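Local coordinates for protein DNA photolyase (Agrobacterium tumefaciens, PDB 4U63) that probably repairs cyclobutane pyrimidine dimers in DNA with light, using a bound FAD as catalytic cofactor and a methenyl-tetrahydrofolate as antenna chromophore, at residues Val274-Ala277 and Thr278-Leu281; Ile290-Phe293 and Arg294-Ile297; Ala413-Phe416 and Phe417-Phe420; Pro422-Gln425 and Gly426-Phe429. All blocks are in the same frame, centred on the assembly; numbering follows the deposited sequence. Where two conformers were deposited one is given.

Interaction 1: Val274-Ala277 and Thr278-Leu281; sequences VWHA and TKGL. With SO4 (sulfate ion), chain I.
Thr278 folds back on Trp275 in the type I beta turn from His276 to Lys279, at the C-terminal side of helix 271-276. Thr278 CB lies 3.5 Å from Trp275 O. Thr278 OG1 takes the place between backbone N and carbonyl carbon (chi1 69°) and donates to Trp275 O at 2.6 Å, in the carbonyl plane and on a lone pair. The other branch, Thr278 CG2, rests 3.6 Å from Val274 O. Trp275 O is gripped a second time by Thr278 N at 3.0 Å, a donor standing well above the carbonyl plane, and Lys279 N closes the turn on His276 O at 3.1 Å. The Lys279 chain passes its CD beside CD2 of the His276 ring (3.8 Å), then bends at chi3 and chi4 to bring NZ to a sulfate, probably from the crystallisation liquor, that Gly280 N also holds; Glu180 is a salt-bridge partner of the same amine. Ala277 and Leu281 pack against helix 227-238. Because Thr278 OG1 spends its proton on Trp275 O, its lone pairs remain to accept from Arg294 NE, so one hydroxyl probably links this turn to helix 287-309, which borders the FAD site.

Interaction 2: Ile290-Phe293 and Arg294-Ile297; sequences ISRF and RKEI. With FAD (flavin-adenine dinucleotide), chain C; SO4 (sulfate ion), chain F; SO4 (sulfate ion), chain G; SO4 (sulfate ion), chain I.
Ile290 lays its CG2 over one face of the Arg294 guanidinium, 3.3 Å above the plane and toward the rim, the two side chains running the same way. Extended from CG to NE, Arg294 presents its edge to a sulfate, NH2 meeting O3 of that ion at 2.6 Å. On another side of the helix, Arg292 and Lys295 converge on a second sulfate: Arg292 NH2 reaches its O4 at 2.8 Å and Lys295 NZ its O2 at 2.7 Å, the anion probably offsetting the two positive charges. Bends at chi2 and chi3 (58° and 61°) curl Arg292 back toward Glu296, and a water accepts from Arg292 NH1 and donates to Glu296 OE2, its oxygen 2.6 Å from OE2. The cofactor lies beside the next residues: Phe293 CE1 is 3.6 Å from FAD C5B, and Glu296 OE1 is 3.1 Å from N7A of the adenine. Ile297 puts CG1 over a face of the Phe293 ring. Helix 287-309 thus turns Phe293, Glu296 and Ile297 to the FAD; Val274 of helix 271-276 packs on Ile297, Trp172 of helix 168-177 touches Ser291, Arg294 and Lys295, and Tyr245 of helix 245-248 meets Phe293 edge-to-face.

Interaction 3: Ala413-Phe416 and Phe417-Phe420; sequences ASPF and FRIF
The Phe417 ring carries Pro415 CB over one face, 3.5 Å above the plane and displaced toward the rim, a CH-pi contact with CB 3.7 Å from the ring centroid and 20° off the normal. At the edge of the Arg418 guanidinium, near its plane, lies Pro415 CD. Both contacts belong to a type I beta turn, Pro415 to Arg418, in the loop between helices 398-407 and 422-429 of the FAD-binding region. The turn is closed by Arg418 N donating to Pro415 O at 3.1 Å, from well above the carbonyl plane. Phe417 reaches the proline because its CG stands between backbone N and carbonyl carbon (chi1 60°), which swings the ring back across the pyrrolidine; Leu488 of helix 480-495 touches this side chain too. Arg418 runs alongside Pro415 in the same direction. The neighbouring Phe416 ring turns into the interior, where it meets Phe325 and Tyr491 and makes a cation-pi contact with Lys374 of helix 362-375. Lys374 NZ also donates to the carbonyls of Phe416 and Arg418, tying two turn residues to that helix. Ile419 CG1 comes to 3.6 Å from Phe416 O, while Ser414 OG lies 3.5 Å from both CB and CD of Arg418.

Interaction 4: Pro422-Gln425 and Gly426-Phe429; sequences PILQ and GEKF
Gln425 NE2 and Lys428 NZ grip one water between them, its oxygen accepting from NE2 at 2.7 Å and from NZ at 2.9 Å. The bridge spans three residues along the helix. Lys428 reaches the water fully extended, whereas Gln425 bends at chi2 (-83°), which folds its amide back beside Phe429. The two side chains run the same way, and OE1 of Gln425 sits at the edge of the Phe429 ring, near the ring plane, 3.4 Å from CE2. Amide and ring planes are turned 59° from each other, so this is an oxygen-to-edge approach and not a stack. Over the centre of one face of the same ring lies Lys428 CG, 4.1 Å above the plane.

All this rides on helix 422-429, a short alpha-helix of the FAD-binding region. Its i to i+4 ladder runs from Gly426 N to Pro422 O at 2.8 Å through to Phe429 N on Gln425 O, and Asn421 OD1 accepts from Ile423 N at its start. On another side of the helix Ile423 and Glu427 lie side by side, the isoleucine CG2 3.9 Å from Glu427 OE2. That carboxylate oxygen is directed to a salt bridge with Lys453, a residue that also touches Ile423. Pro422 packs against Phe371 and His375 of helix 362-375 and against Ile346 and Val347 of helix 345-357, and Arg363 touches both Gln425 and Phe429.

Interactions 1 and 2 touch, with centres 11 Å apart, and interaction 2 is the one that borders the FAD. Their join is the probable hydrogen bond between Thr278 OG1 and Arg294 NE, 2.9 Å from each other; Val274 CG1 packs 3.6 Å from Phe293 CE2, and one sulfate binds to both interactions. Interaction 2 supplies FAD pocket residues directly; the Val274 side chain of interaction 1 stays about 7 Å from the cofactor. Interactions 3 and 4 follow each other across Asn421, with Phe420 CB 4.1 Å from Gln425 CG and centres 16 Å apart. Ser414 and Gln425 each have their side chains about 11 Å from the FAD. Helix 362-375 packs against both interactions 3 and 4. Between interactions 2 and 4 the nearest atoms are about 12 Å apart.

Interaction 1: Val274-Ala277 and Thr278-Leu281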
loop_
_atom_site.group_PDB
_atom_site.type_symbol
_atom_site.label_atom_id
_atom_site.label_comp_id
_atom_site.label_asym_id
_atom_site.label_seq_id
_atom_site.Cartn_x
_atom_site.Cartn_y
_atom_site.Cartn_z
ATOM N N VAL A 274 -1.281 -6.893 -13.874
ATOM C CA VAL A 274 -0.529 -7.870 -13.078
ATOM C C VAL A 274 -1.090 -9.290 -13.289
ATOM O O VAL A 274 -0.344 -10.229 -13.566
ATOM C CB VAL A 274 -0.532 -7.507 -11.581
ATOM C CG1 VAL A 274 0.184 -8.573 -10.760
ATOM C CG2 VAL A 274 0.110 -6.148 -11.356
ATOM N N TRP A 275 -2.402 -9.434 -13.176
ATOM C CA TRP A 275 -3.058 -10.740 -13.390
ATOM C C TRP A 275 -2.782 -11.305 -14.788
ATOM O O TRP A 275 -2.385 -12.481 -14.944
ATOM C CB TRP A 275 -4.574 -10.613 -13.154
ATOM C CG TRP A 275 -5.304 -11.932 -13.155
ATOM C CD1 TRP A 275 -5.574 -12.730 -14.239
ATOM C CD2 TRP A 275 -5.856 -12.604 -12.021
ATOM N NE1 TRP A 275 -6.252 -13.851 -13.845
ATOM C CE2 TRP A 275 -6.443 -13.802 -12.490
ATOM C CE3 TRP A 275 -5.915 -12.308 -10.649
ATOM C CZ2 TRP A 275 -7.077 -14.708 -11.639
ATOM C CZ3 TRP A 275 -6.552 -13.212 -9.799
ATOM C CH2 TRP A 275 -7.128 -14.400 -10.305
ATOM N N HIS A 276 -2.978 -10.476 -15.812
ATOM C CA HIS A 276 -2.784 -10.926 -17.201
ATOM C C HIS A 276 -1.333 -11.346 -17.468
ATOM O O HIS A 276 -1.085 -12.253 -18.256
ATOM C CB HIS A 276 -3.223 -9.826 -18.175
ATOM C CG HIS A 276 -3.247 -10.256 -19.604
ATOM N ND1 HIS A 276 -2.187 -10.050 -20.458
ATOM C CD2 HIS A 276 -4.202 -10.877 -20.335
ATOM C CE1 HIS A 276 -2.486 -10.527 -21.653
ATOM N NE2 HIS A 276 -3.704 -11.036 -21.605
ATOM N N ALA A 277 -0.388 -10.705 -16.784
ATOM C CA ALA A 277 1.027 -11.066 -16.898
ATOM C C ALA A 277 1.349 -12.476 -16.376
ATOM O O ALA A 277 2.411 -13.011 -16.687
ATOM C CB ALA A 277 1.883 -10.041 -16.171
ATOM N N THR A 278 0.447 -13.062 -15.578
ATOM C CA THR A 278 0.620 -14.427 -15.064
ATOM C C THR A 278 -0.000 -15.487 -15.971
ATOM O O THR A 278 0.091 -16.673 -15.677
ATOM C CB THR A 278 0.025 -14.592 -13.655
ATOM O OG1 THR A 278 -1.407 -14.516 -13.705
ATOM C CG2 THR A 278 0.595 -13.560 -12.715
ATOM N N LYS A 279 -0.624 -15.054 -17.061
ATOM C CA LYS A 279 -1.230 -15.966 -18.013
ATOM C C LYS A 279 -0.195 -16.458 -19.005
ATOM O O LYS A 279 0.753 -15.751 -19.323
ATOM C CB LYS A 279 -2.374 -15.278 -18.763
ATOM C CG LYS A 279 -3.572 -14.946 -17.886
ATOM C CD LYS A 279 -4.656 -14.206 -18.660
ATOM C CE LYS A 279 -5.272 -15.043 -19.773
ATOM N NZ LYS A 279 -5.888 -16.295 -19.256
ATOM N N GLY A 280 -0.385 -17.684 -19.478
ATOM C CA GLY A 280 0.417 -18.245 -20.559
ATOM C C GLY A 280 1.844 -18.603 -20.206
ATOM O O GLY A 280 2.721 -18.543 -21.067
ATOM N N LEU A 281 2.080 -18.997 -18.955
ATOM C CA LEU A 281 3.436 -19.243 -18.459
ATOM C C LEU A 281 3.739 -20.712 -18.150
ATOM O O LEU A 281 4.790 -21.015 -17.576
ATOM C CB LEU A 281 3.673 -18.407 -17.191
ATOM C CG LEU A 281 3.529 -16.888 -17.312
ATOM C CD1 LEU A 281 3.765 -16.254 -15.957
ATOM C CD2 LEU A 281 4.492 -16.315 -18.342
HETATM S S SO4 I . -3.963 -19.160 -17.627
HETATM O O1 SO4 I . -2.738 -19.220 -18.452
HETATM O O2 SO4 I . -5.038 -18.505 -18.394
HETATM O O3 SO4 I . -3.709 -18.389 -16.396
HETATM O O4 SO4 I . -4.393 -20.525 -17.269
HETATM O O HOH W 1 -0.053 -12.722 -20.791
#

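Interaction 2: Ile290-Phe293 and Arg294-Ile297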
loop_
_atom_site.group_PDB
_atom_site.type_symbol
_atom_site.label_atom_id
_atom_site.label_comp_id
_atom_site.label_asym_id
_atom_site.label_seq_id
_atom_site.Cartn_x
_atom_site.Cartn_y
_atom_site.Cartn_z
ATOM N N ILE A 290 1.756 -19.461 -9.455
ATOM C CA ILE A 290 0.827 -18.517 -10.058
ATOM C C ILE A 290 -0.433 -18.371 -9.202
ATOM O O ILE A 290 -0.886 -17.249 -8.952
ATOM C CB ILE A 290 0.469 -18.940 -11.491
ATOM C CG1 ILE A 290 1.716 -18.779 -12.396
ATOM C CG2 ILE A 290 -0.703 -18.133 -12.037
ATOM C CD1 ILE A 290 1.618 -19.460 -13.729
ATOM N N SER A 291 -0.983 -19.499 -8.754
ATOM C CA SER A 291 -2.184 -19.484 -7.916
ATOM C C SER A 291 -1.939 -18.704 -6.630
ATOM O O SER A 291 -2.743 -17.858 -6.253
ATOM C CB SER A 291 -2.633 -20.902 -7.586
ATOM O OG SER A 291 -3.820 -20.880 -6.815
ATOM N N ARG A 292 -0.818 -18.980 -5.972
ATOM C CA ARG A 292 -0.465 -18.274 -4.723
ATOM C C ARG A 292 -0.286 -16.767 -4.922
ATOM O O ARG A 292 -0.778 -15.962 -4.127
ATOM C CB ARG A 292 0.800 -18.860 -4.084
ATOM C CG ARG A 292 1.124 -18.286 -2.693
ATOM C CD ARG A 292 -0.036 -18.498 -1.709
ATOM N NE ARG A 292 -0.309 -19.926 -1.539
ATOM C CZ ARG A 292 -1.250 -20.448 -0.742
ATOM N NH1 ARG A 292 -2.049 -19.669 -0.018
ATOM N NH2 ARG A 292 -1.387 -21.772 -0.674
ATOM N N PHE A 293 0.405 -16.384 -5.984
ATOM C CA PHE A 293 0.580 -14.963 -6.293
ATOM C C PHE A 293 -0.777 -14.287 -6.567
ATOM O O PHE A 293 -1.053 -13.195 -6.065
ATOM C CB PHE A 293 1.537 -14.787 -7.476
ATOM C CG PHE A 293 1.792 -13.358 -7.822
ATOM C CD1 PHE A 293 2.395 -12.512 -6.897
ATOM C CD2 PHE A 293 1.415 -12.846 -9.055
ATOM C CE1 PHE A 293 2.626 -11.191 -7.197
ATOM C CE2 PHE A 293 1.648 -11.520 -9.365
ATOM C CZ PHE A 293 2.254 -10.690 -8.432
ATOM N N ARG A 294 -1.615 -14.946 -7.358
ATOM C CA ARG A 294 -2.980 -14.450 -7.615
ATOM C C ARG A 294 -3.777 -14.289 -6.322
ATOM O O ARG A 294 -4.486 -13.292 -6.151
ATOM C CB ARG A 294 -3.708 -15.366 -8.589
ATOM C CG ARG A 294 -3.240 -15.196 -10.015
ATOM C CD ARG A 294 -3.792 -16.279 -10.916
ATOM N NE ARG A 294 -3.367 -16.093 -12.298
ATOM C CZ ARG A 294 -3.785 -16.825 -13.332
ATOM N NH1 ARG A 294 -4.672 -17.803 -13.167
ATOM N NH2 ARG A 294 -3.323 -16.566 -14.550
ATOM N N LYS A 295 -3.656 -15.244 -5.403
ATOM C CA LYS A 295 -4.328 -15.114 -4.095
ATOM C C LYS A 295 -3.918 -13.831 -3.376
ATOM O O LYS A 295 -4.756 -13.173 -2.784
ATOM C CB LYS A 295 -4.066 -16.318 -3.195
ATOM C CG LYS A 295 -4.900 -17.533 -3.569
ATOM C CD LYS A 295 -4.648 -18.707 -2.633
ATOM C CE LYS A 295 -5.557 -19.870 -2.975
ATOM N NZ LYS A 295 -5.204 -21.077 -2.191
ATOM N N GLU A 296 -2.634 -13.471 -3.448
ATOM C CA GLU A 296 -2.156 -12.264 -2.775
ATOM C C GLU A 296 -2.738 -10.994 -3.400
ATOM O O GLU A 296 -3.127 -10.066 -2.682
ATOM C CB GLU A 296 -0.629 -12.225 -2.733
ATOM C CG GLU A 296 -0.010 -13.398 -1.978
ATOM C CD GLU A 296 -0.635 -13.649 -0.624
ATOM O OE1 GLU A 296 -0.801 -12.678 0.155
ATOM O OE2 GLU A 296 -0.953 -14.814 -0.342
ATOM N N ILE A 297 -2.826 -10.969 -4.723
ATOM C CA ILE A 297 -3.525 -9.894 -5.436
ATOM C C ILE A 297 -4.985 -9.794 -4.938
ATOM O O ILE A 297 -5.515 -8.702 -4.730
ATOM C CB ILE A 297 -3.492 -10.113 -6.969
ATOM C CG1 ILE A 297 -2.043 -10.062 -7.505
ATOM C CG2 ILE A 297 -4.360 -9.096 -7.710
ATOM C CD1 ILE A 297 -1.356 -8.728 -7.296
HETATM P PA FAD C . 3.676 -9.901 -2.947
HETATM O O1A FAD C . 3.872 -11.096 -2.071
HETATM O O2A FAD C . 4.470 -9.793 -4.205
HETATM O O5B FAD C . 2.098 -9.798 -3.222
HETATM C C5B FAD C . 1.568 -9.164 -4.392
HETATM C C4B FAD C . 0.554 -8.085 -4.041
HETATM O O4B FAD C . -0.553 -8.628 -3.322
HETATM C C3B FAD C . 1.111 -6.997 -3.153
HETATM O O3B FAD C . 1.885 -6.039 -3.892
HETATM C C2B FAD C . -0.147 -6.431 -2.532
HETATM O O2B FAD C . -0.791 -5.499 -3.403
HETATM C C1B FAD C . -1.022 -7.650 -2.380
HETATM N N9A FAD C . -0.964 -8.271 -1.038
HETATM C C8A FAD C . -0.128 -9.252 -0.655
HETATM N N7A FAD C . -0.356 -9.617 0.624
HETATM C C5A FAD C . -1.382 -8.866 1.079
HETATM C C6A FAD C . -2.105 -8.751 2.348
HETATM N N6A FAD C . -1.773 -9.537 3.392
HETATM N N1A FAD C . -3.097 -7.834 2.414
HETATM C C2A FAD C . -3.416 -7.042 1.365
HETATM N N3A FAD C . -2.786 -7.106 0.173
HETATM C C4A FAD C . -1.779 -7.981 -0.016
HETATM N N1 FAD C . -0.156 -3.986 2.004
HETATM C C2 FAD C . -0.292 -2.831 1.317
HETATM O O2 FAD C . -0.340 -2.910 0.068
HETATM N N3 FAD C . -0.381 -1.630 1.941
HETATM C C4 FAD C . -0.340 -1.514 3.293
HETATM O O4 FAD C . -0.438 -0.399 3.868
HETATM C C4X FAD C . -0.181 -2.737 4.105
HETATM N N5 FAD C . -0.103 -2.726 5.468
HETATM C C5X FAD C . 0.018 -3.888 6.174
HETATM C C6 FAD C . 0.068 -3.881 7.562
HETATM C C7 FAD C . 0.206 -5.065 8.294
HETATM C C7M FAD C . 0.260 -5.037 9.804
HETATM C C8 FAD C . 0.308 -6.359 7.584
HETATM C C8M FAD C . 0.452 -7.672 8.323
HETATM C C9 FAD C . 0.262 -6.373 6.215
HETATM C C9A FAD C . 0.119 -5.202 5.464
HETATM N N10 FAD C . 0.078 -5.227 4.039
HETATM C C10 FAD C . -0.080 -4.012 3.350
HETATM C "C1'" FAD C . 0.103 -6.480 3.274
HETATM C "C2'" FAD C . 1.419 -7.048 2.790
HETATM O "O2'" FAD C . 2.314 -7.181 3.901
HETATM C "C3'" FAD C . 2.031 -6.216 1.680
HETATM O "O3'" FAD C . 1.106 -6.036 0.611
HETATM C "C4'" FAD C . 3.285 -6.921 1.167
HETATM O "O4'" FAD C . 4.284 -6.895 2.184
HETATM C "C5'" FAD C . 3.787 -6.217 -0.077
HETATM O "O5'" FAD C . 4.972 -6.834 -0.601
HETATM P P FAD C . 4.946 -7.398 -2.105
HETATM O O1P FAD C . 6.308 -7.907 -2.428
HETATM O O2P FAD C . 4.399 -6.360 -3.043
HETATM O O3P FAD C . 3.899 -8.611 -1.986
HETATM S S SO4 F . -4.222 -22.362 1.454
HETATM O O1 SO4 F . -3.865 -21.647 2.697
HETATM O O2 SO4 F . -4.557 -21.385 0.398
HETATM O O3 SO4 F . -5.382 -23.238 1.699
HETATM O O4 SO4 F . -3.079 -23.188 1.023
HETATM S S SO4 G . -8.556 -22.745 -2.450
HETATM O O1 SO4 G . -9.830 -22.279 -3.040
HETATM O O2 SO4 G . -7.509 -22.807 -3.500
HETATM O O3 SO4 G . -8.135 -21.806 -1.389
HETATM O O4 SO4 G . -8.766 -24.090 -1.866
HETATM S S SO4 I . -3.963 -19.160 -17.627
HETATM O O1 SO4 I . -2.738 -19.220 -18.452
HETATM O O2 SO4 I . -5.038 -18.505 -18.394
HETATM O O3 SO4 I . -3.709 -18.389 -16.396
HETATM O O4 SO4 I . -4.393 -20.525 -17.269
HETATM O O HOH W 2 -3.233 -21.572 -4.112
HETATM O O HOH W 3 -1.898 -17.169 0.361
#

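Interaction 3: Ala413-Phe416 and Phe417-Phe420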
loop_
_atom_site.group_PDB
_atom_site.type_symbol
_atom_site.label_atom_id
_atom_site.label_comp_id
_atom_site.label_asym_id
_atom_site.label_seq_id
_atom_site.Cartn_x
_atom_site.Cartn_y
_atom_site.Cartn_z
ATOM N N ALA A 413 -9.293 -13.383 11.240
ATOM C CA ALA A 413 -8.392 -13.002 12.315
ATOM C C ALA A 413 -7.935 -14.222 13.082
ATOM O O ALA A 413 -8.690 -15.171 13.269
ATOM C CB ALA A 413 -9.067 -12.033 13.271
ATOM N N SER A 414 -6.688 -14.180 13.530
ATOM C CA SER A 414 -6.193 -15.137 14.487
ATOM C C SER A 414 -6.832 -14.738 15.828
ATOM O O SER A 414 -6.876 -13.546 16.146
ATOM C CB SER A 414 -4.670 -15.065 14.578
ATOM O OG SER A 414 -4.168 -15.995 15.520
ATOM N N PRO A 415 -7.330 -15.718 16.609
ATOM C CA PRO A 415 -7.898 -15.374 17.921
ATOM C C PRO A 415 -6.883 -14.630 18.783
ATOM O O PRO A 415 -5.684 -14.882 18.673
ATOM C CB PRO A 415 -8.240 -16.738 18.529
ATOM C CG PRO A 415 -8.374 -17.655 17.369
ATOM C CD PRO A 415 -7.392 -17.169 16.350
ATOM N N PHE A 416 -7.356 -13.716 19.622
ATOM C CA PHE A 416 -6.453 -12.897 20.438
ATOM C C PHE A 416 -5.532 -13.747 21.318
ATOM O O PHE A 416 -4.348 -13.430 21.479
ATOM C CB PHE A 416 -7.233 -11.939 21.336
ATOM C CG PHE A 416 -6.364 -10.894 21.969
ATOM C CD1 PHE A 416 -6.110 -9.705 21.311
ATOM C CD2 PHE A 416 -5.780 -11.114 23.211
ATOM C CE1 PHE A 416 -5.297 -8.740 21.881
ATOM C CE2 PHE A 416 -4.969 -10.152 23.792
ATOM C CZ PHE A 416 -4.727 -8.964 23.122
ATOM N N PHE A 417 -6.083 -14.823 21.870
ATOM C CA PHE A 417 -5.345 -15.722 22.766
ATOM C C PHE A 417 -4.201 -16.504 22.112
ATOM O O PHE A 417 -3.377 -17.074 22.821
ATOM C CB PHE A 417 -6.300 -16.686 23.503
ATOM C CG PHE A 417 -7.114 -17.583 22.601
ATOM C CD1 PHE A 417 -6.536 -18.680 21.964
ATOM C CD2 PHE A 417 -8.477 -17.349 22.416
ATOM C CE1 PHE A 417 -7.288 -19.507 21.144
ATOM C CE2 PHE A 417 -9.237 -18.176 21.597
ATOM C CZ PHE A 417 -8.642 -19.257 20.961
ATOM N N ARG A 418 -4.156 -16.551 20.781
ATOM C CA ARG A 418 -2.998 -17.115 20.074
ATOM C C ARG A 418 -1.860 -16.102 20.072
ATOM O O ARG A 418 -1.900 -15.131 19.313
ATOM C CB ARG A 418 -3.332 -17.467 18.634
ATOM C CG ARG A 418 -3.982 -18.811 18.444
ATOM C CD ARG A 418 -3.960 -19.183 16.977
ATOM N NE ARG A 418 -4.639 -20.448 16.769
ATOM C CZ ARG A 418 -4.099 -21.650 16.979
ATOM N NH1 ARG A 418 -2.839 -21.782 17.404
ATOM N NH2 ARG A 418 -4.832 -22.736 16.757
ATOM N N ILE A 419 -0.859 -16.336 20.915
ATOM C CA ILE A 419 0.285 -15.432 21.068
ATOM C C ILE A 419 1.572 -16.223 20.933
ATOM O O ILE A 419 1.949 -16.957 21.844
ATOM C CB ILE A 419 0.299 -14.770 22.453
ATOM C CG1 ILE A 419 -1.016 -14.052 22.732
ATOM C CG2 ILE A 419 1.484 -13.806 22.570
ATOM C CD1 ILE A 419 -1.171 -13.637 24.169
ATOM N N PHE A 420 2.249 -16.087 19.809
ATOM C CA PHE A 420 3.533 -16.760 19.635
ATOM C C PHE A 420 4.677 -15.885 20.046
ATOM O O PHE A 420 4.608 -14.653 19.967
ATOM C CB PHE A 420 3.763 -17.182 18.196
ATOM C CG PHE A 420 2.693 -18.052 17.662
ATOM C CD1 PHE A 420 2.614 -19.380 18.033
ATOM C CD2 PHE A 420 1.759 -17.541 16.792
ATOM C CE1 PHE A 420 1.618 -20.188 17.537
ATOM C CE2 PHE A 420 0.759 -18.339 16.294
ATOM C CZ PHE A 420 0.688 -19.664 16.668
#

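Interaction 4: Pro422-Gln425 and Gly426-Phe429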
loop_
_atom_site.group_PDB
_atom_site.type_symbol
_atom_site.label_atom_id
_atom_site.label_comp_id
_atom_site.label_asym_id
_atom_site.label_seq_id
_atom_site.Cartn_x
_atom_site.Cartn_y
_atom_site.Cartn_z
ATOM N N PRO A 422 8.002 -14.164 19.455
ATOM C CA PRO A 422 8.769 -13.648 18.313
ATOM C C PRO A 422 10.054 -14.433 18.058
ATOM O O PRO A 422 10.483 -14.560 16.918
ATOM C CB PRO A 422 9.123 -12.223 18.733
ATOM C CG PRO A 422 8.162 -11.853 19.796
ATOM C CD PRO A 422 7.625 -13.101 20.408
ATOM N N ILE A 423 10.652 -14.950 19.126
ATOM C CA ILE A 423 11.893 -15.716 19.038
ATOM C C ILE A 423 11.673 -16.956 18.179
ATOM O O ILE A 423 12.451 -17.228 17.271
ATOM C CB ILE A 423 12.392 -16.139 20.436
ATOM C CG1 ILE A 423 12.669 -14.911 21.306
ATOM C CG2 ILE A 423 13.665 -16.984 20.356
ATOM C CD1 ILE A 423 12.429 -15.168 22.777
ATOM N N LEU A 424 10.605 -17.688 18.478
ATOM C CA LEU A 424 10.248 -18.904 17.745
ATOM C C LEU A 424 9.864 -18.596 16.294
ATOM O O LEU A 424 10.257 -19.314 15.374
ATOM C CB LEU A 424 9.093 -19.632 18.445
ATOM C CG LEU A 424 9.354 -20.144 19.866
ATOM C CD1 LEU A 424 8.057 -20.625 20.501
ATOM C CD2 LEU A 424 10.398 -21.247 19.863
ATOM N N GLN A 425 9.089 -17.533 16.098
ATOM C CA GLN A 425 8.754 -17.073 14.746
ATOM C C GLN A 425 10.027 -16.738 13.952
ATOM O O GLN A 425 10.172 -17.145 12.801
ATOM C CB GLN A 425 7.810 -15.873 14.805
ATOM C CG GLN A 425 6.377 -16.250 15.154
ATOM C CD GLN A 425 5.588 -16.715 13.940
ATOM O OE1 GLN A 425 5.500 -15.999 12.930
ATOM N NE2 GLN A 425 5.007 -17.901 14.026
ATOM N N GLY A 426 10.944 -16.010 14.589
ATOM C CA GLY A 426 12.254 -15.702 14.008
ATOM C C GLY A 426 13.045 -16.938 13.608
ATOM O O GLY A 426 13.553 -17.014 12.500
ATOM N N GLU A 427 13.141 -17.910 14.514
ATOM C CA GLU A 427 13.859 -19.157 14.239
ATOM C C GLU A 427 13.170 -20.010 13.164
ATOM O O GLU A 427 13.842 -20.724 12.422
ATOM C CB GLU A 427 14.063 -19.951 15.540
ATOM C CG GLU A 427 15.079 -19.278 16.459
ATOM C CD GLU A 427 15.176 -19.870 17.858
ATOM O OE1 GLU A 427 14.365 -20.735 18.240
ATOM O OE2 GLU A 427 16.089 -19.456 18.596
ATOM N N LYS A 428 11.842 -19.924 13.076
ATOM C CA LYS A 428 11.081 -20.680 12.075
ATOM C C LYS A 428 11.258 -20.110 10.660
ATOM O O LYS A 428 11.523 -20.856 9.711
ATOM C CB LYS A 428 9.595 -20.685 12.438
ATOM C CG LYS A 428 8.701 -21.493 11.508
ATOM C CD LYS A 428 7.256 -21.471 11.988
ATOM C CE LYS A 428 6.366 -22.337 11.113
ATOM N NZ LYS A 428 4.944 -22.270 11.546
ATOM N N PHE A 429 11.097 -18.792 10.536
ATOM C CA PHE A 429 11.101 -18.115 9.233
ATOM C C PHE A 429 12.445 -17.464 8.852
ATOM O O PHE A 429 12.595 -17.014 7.721
ATOM C CB PHE A 429 9.954 -17.089 9.178
ATOM C CG PHE A 429 8.578 -17.715 9.247
ATOM C CD1 PHE A 429 8.105 -18.494 8.197
ATOM C CD2 PHE A 429 7.761 -17.535 10.363
ATOM C CE1 PHE A 429 6.843 -19.078 8.253
ATOM C CE2 PHE A 429 6.496 -18.116 10.422
ATOM C CZ PHE A 429 6.038 -18.886 9.367
HETATM O O HOH W 4 3.813 -19.775 12.517
#